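Catalytic domain of the nuclear inclusion protein A (nia) (Tobacco etch virus, PDB 1LVM) cleaves peptide bonds as a chymotrypsin-type cysteine protease, recognising specific peptide sequences and presumably processing the viral polyprotein. Local coordinates at residues 25-30 with 100-105; 39-44 with 122-127. The protein carries 1 engineered substitution. All coordinates share one frame; numbering follows the deposited sequence.

Contact 1 (25-30 with 100-105); sequences TICHLT and PPFPQK
Phe102 drives the far end of its ring against the sulfur of Cys27, with ring atom CZ only 3.1 Å from Cys27 SG. The sulfur lies off that end, equidistant from the two neighbouring ring carbons: Cys27 SG is 3.9 Å from both CE1 and CE2 of Phe102. It approaches obliquely, 4.4 Å from the Phe102 ring centroid and 69° off the ring normal, in a tight sulfur-aromatic contact. With Cys27 SG anti to its own carbonyl carbon (chi1 -59°), the thiol lies beside its backbone N, on the side from which Phe102 arrives. The ring also runs past the backbone of Thr25, whose O lies 3.8 Å from Phe102 CE1. The hydroxyl of Thr25 is engaged by the backbone O of Ile22. Ile49 touches both Cys27 and Phe102, and Val65 and Ser67 pack on the cysteine, so the Cys27 side chain packs against strands 48-51 and 62-67 as well as against the aromatic ring. An aromatic residue from the proline-rich loop between strands 91-94 and 116-123 is thus set against the core of the N-terminal β-barrel, one of the two barrels of the chymotrypsin-like fold.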
loop_
_atom_site.group_PDB
_atom_site.type_symbol
_atom_site.label_atom_id
_atom_site.label_comp_id
_atom_site.label_asym_id
_atom_site.label_seq_id
_atom_site.Cartn_x
_atom_site.Cartn_y
_atom_site.Cartn_z
ATOM N N THR A 25 -4.741 -5.807 -9.193
ATOM C CA THR A 25 -5.219 -6.104 -7.817
ATOM C C THR A 25 -5.344 -4.847 -6.966
ATOM O O THR A 25 -5.808 -4.918 -5.810
ATOM C CB THR A 25 -4.278 -7.027 -7.047
ATOM O OG1 THR A 25 -3.048 -6.317 -6.757
ATOM C CG2 THR A 25 -3.934 -8.265 -7.873
ATOM N N ILE A 26 -4.941 -3.708 -7.501
ATOM C CA ILE A 26 -5.022 -2.471 -6.711
ATOM C C ILE A 26 -6.448 -1.940 -6.619
ATOM O O ILE A 26 -7.221 -2.046 -7.580
ATOM C CB ILE A 26 -4.075 -1.414 -7.323
ATOM C CG1 ILE A 26 -2.666 -1.917 -7.168
ATOM C CG2 ILE A 26 -4.390 -0.001 -6.711
ATOM C CD1 ILE A 26 -1.605 -0.976 -7.835
ATOM N N CYS A 27 -6.843 -1.504 -5.415
ATOM C CA CYS A 27 -8.138 -0.935 -5.208
ATOM C C CYS A 27 -7.992 0.448 -4.676
ATOM O O CYS A 27 -7.009 0.768 -3.958
ATOM C CB CYS A 27 -8.906 -1.716 -4.094
ATOM S SG CYS A 27 -9.170 -3.497 -4.401
ATOM N N HIS A 28 -8.981 1.267 -4.974
ATOM C CA HIS A 28 -9.000 2.622 -4.426
ATOM C C HIS A 28 -9.999 2.593 -3.265
ATOM O O HIS A 28 -11.135 2.154 -3.438
ATOM C CB HIS A 28 -9.454 3.663 -5.411
ATOM C CG HIS A 28 -9.173 5.049 -4.919
ATOM N ND1 HIS A 28 -10.159 5.995 -4.727
ATOM C CD2 HIS A 28 -8.006 5.641 -4.541
ATOM C CE1 HIS A 28 -9.614 7.110 -4.263
ATOM N NE2 HIS A 28 -8.310 6.922 -4.139
ATOM N N LEU A 29 -9.574 3.110 -2.103
ATOM C CA LEU A 29 -10.366 3.055 -0.871
ATOM C C LEU A 29 -10.717 4.437 -0.344
ATOM O O LEU A 29 -9.839 5.301 -0.240
ATOM C CB LEU A 29 -9.509 2.336 0.211
ATOM C CG LEU A 29 -8.871 0.981 -0.217
ATOM C CD1 LEU A 29 -8.055 0.358 0.900
ATOM C CD2 LEU A 29 -9.939 -0.033 -0.573
ATOM N N THR A 30 -11.987 4.635 -0.011
ATOM C CA THR A 30 -12.399 5.859 0.573
ATOM C C THR A 30 -13.132 5.623 1.870
ATOM O O THR A 30 -14.187 5.036 1.884
ATOM C CB THR A 30 -13.282 6.687 -0.425
ATOM O OG1 THR A 30 -12.515 6.948 -1.616
ATOM C CG2 THR A 30 -13.740 7.991 0.228
ATOM N N PRO A 100 -16.035 -9.852 -4.314
ATOM C CA PRO A 100 -15.289 -10.795 -5.178
ATOM C C PRO A 100 -13.810 -10.886 -4.736
ATOM O O PRO A 100 -13.112 -9.873 -4.741
ATOM C CB PRO A 100 -15.405 -10.164 -6.558
ATOM C CG PRO A 100 -16.643 -9.265 -6.473
ATOM C CD PRO A 100 -16.602 -8.727 -5.078
ATOM N N PRO A 101 -13.332 -12.073 -4.362
ATOM C CA PRO A 101 -11.947 -12.184 -3.941
ATOM C C PRO A 101 -10.961 -12.004 -5.088
ATOM O O PRO A 101 -11.320 -12.108 -6.257
ATOM C CB PRO A 101 -11.855 -13.577 -3.361
ATOM C CG PRO A 101 -12.910 -14.332 -4.228
ATOM C CD PRO A 101 -14.037 -13.356 -4.232
ATOM N N PHE A 102 -9.724 -11.689 -4.713
ATOM C CA PHE A 102 -8.628 -11.510 -5.694
ATOM C C PHE A 102 -7.838 -12.783 -5.843
ATOM O O PHE A 102 -7.932 -13.712 -5.032
ATOM C CB PHE A 102 -7.672 -10.410 -5.162
ATOM C CG PHE A 102 -8.320 -9.089 -5.070
ATOM C CD1 PHE A 102 -8.388 -8.265 -6.188
ATOM C CD2 PHE A 102 -8.845 -8.640 -3.853
ATOM C CE1 PHE A 102 -8.971 -6.991 -6.108
ATOM C CE2 PHE A 102 -9.425 -7.357 -3.762
ATOM C CZ PHE A 102 -9.482 -6.540 -4.905
ATOM N N PRO A 103 -6.964 -12.846 -6.866
ATOM C CA PRO A 103 -6.203 -14.091 -6.959
ATOM C C PRO A 103 -5.141 -14.026 -5.833
ATOM O O PRO A 103 -5.112 -13.054 -5.021
ATOM C CB PRO A 103 -5.533 -13.991 -8.348
ATOM C CG PRO A 103 -6.210 -12.926 -9.037
ATOM C CD PRO A 103 -6.826 -11.996 -8.057
ATOM N N GLN A 104 -4.329 -15.068 -5.757
ATOM C CA GLN A 104 -3.263 -15.147 -4.746
ATOM C C GLN A 104 -1.885 -15.475 -5.340
ATOM O O GLN A 104 -1.144 -16.311 -4.790
ATOM C CB GLN A 104 -3.654 -16.172 -3.673
ATOM C CG GLN A 104 -4.806 -15.693 -2.817
ATOM C CD GLN A 104 -5.287 -16.720 -1.842
ATOM O OE1 GLN A 104 -6.440 -17.117 -1.865
ATOM N NE2 GLN A 104 -4.411 -17.150 -0.978
ATOM N N LYS A 105 -1.586 -14.829 -6.458
ATOM C CA LYS A 105 -0.348 -15.040 -7.159
ATOM C C LYS A 105 0.761 -14.038 -6.808
ATOM O O LYS A 105 1.914 -14.314 -7.041
ATOM C CB LYS A 105 -0.595 -14.971 -8.655
ATOM C CG LYS A 105 -1.403 -16.261 -9.198
ATOM C CD LYS A 105 -2.833 -15.965 -9.596
ATOM C CE LYS A 105 -3.498 -17.192 -10.273
ATOM N NZ LYS A 105 -4.986 -17.033 -10.574
#

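Contact 2 (39-44 with 122-127); sequences SLYGIG and TNFQTK
A bound water joins the two segments, its O 2.7 Å from Tyr41 OH. The same water accepts from the backbone amide of Phe124, at 3.2 Å from Phe124 N, and donates weakly to OE1 of the poorly ordered Gln125. This bridge lies where the two barrels of the chymotrypsin-like fold meet: Tyr41 comes from strand 36-45 of the N-terminal barrel, whereas Phe124 follows directly on strand 116-123, the first of the C-terminal barrel. The water lies in the plane of the tyrosine ring, at its edge; its bonds to the hydroxyl and to Phe124 N link the end of Tyr41 to the start of the loop after strand 116-123. The phenol oxygen also passes the carbonyl of Thr122, but at 4.0 Å from Tyr41 OH to Thr122 O the two are too far apart to bond.

Beside the water the rings of Tyr41 and Phe124 meet edge to edge, without stacking. Tyr41 CE2 is 4.2 Å from Phe124 CE2 and equally close to CD2, and the two side chains run past each other in opposite directions. Each has CG anti to its carbonyl carbon (chi1 -63° for Tyr41, -75° for Phe124), which turns each ring toward the other segment. His28 touches both of them from strand 26-33, its ring meeting that of Tyr41 with the planes about 60° apart. At the other end of the tyrosine, its backbone O accepts a hydrogen bond from Thr51 OG1. Thr122 directs its hydroxyl to the backbone O of Ser23, while its methyl CG2 rests over one face of the Phe124 ring, 4.2 Å above the plane and displaced toward the rim.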
loop_
_atom_site.group_PDB
_atom_site.type_symbol
_atom_site.label_atom_id
_atom_site.label_comp_id
_atom_site.label_asym_id
_atom_site.label_seq_id
_atom_site.Cartn_x
_atom_site.Cartn_y
_atom_site.Cartn_z
ATOM N N SER A 39 -8.912 9.036 1.362
ATOM C CA SER A 39 -8.807 8.124 0.230
ATOM C C SER A 39 -7.350 7.752 0.011
ATOM O O SER A 39 -6.452 8.559 0.185
ATOM C CB SER A 39 -9.326 8.787 -1.043
ATOM O OG SER A 39 -10.731 8.931 -1.033
ATOM N N LEU A 40 -7.123 6.514 -0.385
ATOM C CA LEU A 40 -5.797 6.013 -0.661
ATOM C C LEU A 40 -5.992 4.619 -1.282
ATOM O O LEU A 40 -7.139 4.179 -1.554
ATOM C CB LEU A 40 -4.894 6.015 0.638
ATOM C CG LEU A 40 -4.941 4.992 1.817
ATOM C CD1 LEU A 40 -4.872 5.733 3.119
ATOM C CD2 LEU A 40 -6.060 3.992 1.761
ATOM N N TYR A 41 -4.892 3.940 -1.546
ATOM C CA TYR A 41 -5.011 2.640 -2.205
ATOM C C TYR A 41 -4.711 1.411 -1.362
ATOM O O TYR A 41 -4.161 1.495 -0.281
ATOM C CB TYR A 41 -4.056 2.622 -3.409
ATOM C CG TYR A 41 -4.455 3.657 -4.428
ATOM C CD1 TYR A 41 -4.050 4.982 -4.315
ATOM C CD2 TYR A 41 -5.241 3.294 -5.508
ATOM C CE1 TYR A 41 -4.436 5.957 -5.297
ATOM C CE2 TYR A 41 -5.627 4.212 -6.474
ATOM C CZ TYR A 41 -5.235 5.525 -6.388
ATOM O OH TYR A 41 -5.559 6.348 -7.460
ATOM N N GLY A 42 -5.142 0.265 -1.866
ATOM C CA GLY A 42 -4.845 -1.013 -1.202
ATOM C C GLY A 42 -4.521 -2.059 -2.248
ATOM O O GLY A 42 -4.714 -1.812 -3.442
ATOM N N ILE A 43 -3.987 -3.208 -1.806
ATOM C CA ILE A 43 -3.576 -4.281 -2.699
ATOM C C ILE A 43 -4.393 -5.528 -2.352
ATOM O O ILE A 43 -4.344 -6.024 -1.212
ATOM C CB ILE A 43 -2.094 -4.597 -2.505
ATOM C CG1 ILE A 43 -1.265 -3.340 -2.824
ATOM C CG2 ILE A 43 -1.678 -5.804 -3.424
ATOM C CD1 ILE A 43 0.135 -3.301 -2.212
ATOM N N GLY A 44 -5.142 -6.040 -3.320
ATOM C CA GLY A 44 -5.977 -7.204 -3.061
ATOM C C GLY A 44 -5.222 -8.505 -3.143
ATOM O O GLY A 44 -4.281 -8.647 -3.924
ATOM N N THR A 122 -2.735 2.221 -10.518
ATOM C CA THR A 122 -3.782 1.905 -11.467
ATOM C C THR A 122 -4.596 3.218 -11.598
ATOM O O THR A 122 -4.872 3.902 -10.597
ATOM C CB THR A 122 -4.753 0.788 -10.921
ATOM O OG1 THR A 122 -3.997 -0.399 -10.645
ATOM C CG2 THR A 122 -5.773 0.396 -11.977
ATOM N N ASN A 123 -4.963 3.529 -12.813
ATOM C CA ASN A 123 -5.776 4.697 -13.080
ATOM C C ASN A 123 -7.235 4.234 -13.232
ATOM O O ASN A 123 -7.593 3.480 -14.183
ATOM C CB ASN A 123 -5.315 5.398 -14.359
ATOM C CG ASN A 123 -5.964 6.762 -14.543
ATOM O OD1 ASN A 123 -6.820 7.156 -13.765
ATOM N ND2 ASN A 123 -5.559 7.480 -15.573
ATOM N N PHE A 124 -8.067 4.701 -12.290
ATOM C CA PHE A 124 -9.498 4.387 -12.247
ATOM C C PHE A 124 -10.396 5.412 -12.941
ATOM O O PHE A 124 -11.556 5.108 -13.279
ATOM C CB PHE A 124 -9.942 4.225 -10.800
ATOM C CG PHE A 124 -9.500 2.946 -10.195
ATOM C CD1 PHE A 124 -10.071 1.742 -10.632
ATOM C CD2 PHE A 124 -8.552 2.921 -9.164
ATOM C CE1 PHE A 124 -9.735 0.515 -10.051
ATOM C CE2 PHE A 124 -8.194 1.673 -8.577
ATOM C CZ PHE A 124 -8.804 0.473 -9.022
ATOM N N GLN A 125 -9.896 6.627 -13.151
ATOM C CA GLN A 125 -10.746 7.597 -13.857
ATOM C C GLN A 125 -10.962 7.225 -15.331
ATOM O O GLN A 125 -11.950 7.655 -15.936
ATOM C CB GLN A 125 -10.221 9.036 -13.755
ATOM C CG GLN A 125 -8.738 9.181 -13.872
ATOM C CD GLN A 125 -8.083 9.398 -12.519
ATOM O OE1 GLN A 125 -8.516 8.842 -11.499
ATOM N NE2 GLN A 125 -7.027 10.202 -12.503
ATOM N N THR A 126 -10.049 6.444 -15.918
ATOM C CA THR A 126 -10.220 5.992 -17.310
ATOM C C THR A 126 -11.409 5.014 -17.206
ATOM O O THR A 126 -11.572 4.338 -16.176
ATOM C CB THR A 126 -8.951 5.264 -17.798
ATOM N N LYS A 127 -12.257 4.955 -18.233
ATOM C CA LYS A 127 -13.409 4.048 -18.193
ATOM C C LYS A 127 -12.922 2.709 -17.643
ATOM O O LYS A 127 -13.450 2.185 -16.652
ATOM C CB LYS A 127 -13.997 3.863 -19.602
HETATM O O HOH W 1 -7.316 6.311 -9.575
#

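In the fold
The centres of contacts 1 and 2 are about 10 Å apart, and their segments alternate along the chain in the order 25-30, 39-44, 100-105, 122-127. Strands 26-33 and 36-45 are consecutive antiparallel neighbours in one sheet, joined between the contacts by a probable hydrogen bond from Leu29 N to Leu40 O (2.7 Å). The later segments each reach across to the other contact's strand: Phe102 CD2 packs 3.3 Å from Gly44 CA, and Phe124 CZ lies 3.3 Å from Ile26 O. This strand pair of the N-terminal barrel therefore receives both the linking loop, in contact 1, and the end of the first strand of the second barrel with the turn after it, in contact 2.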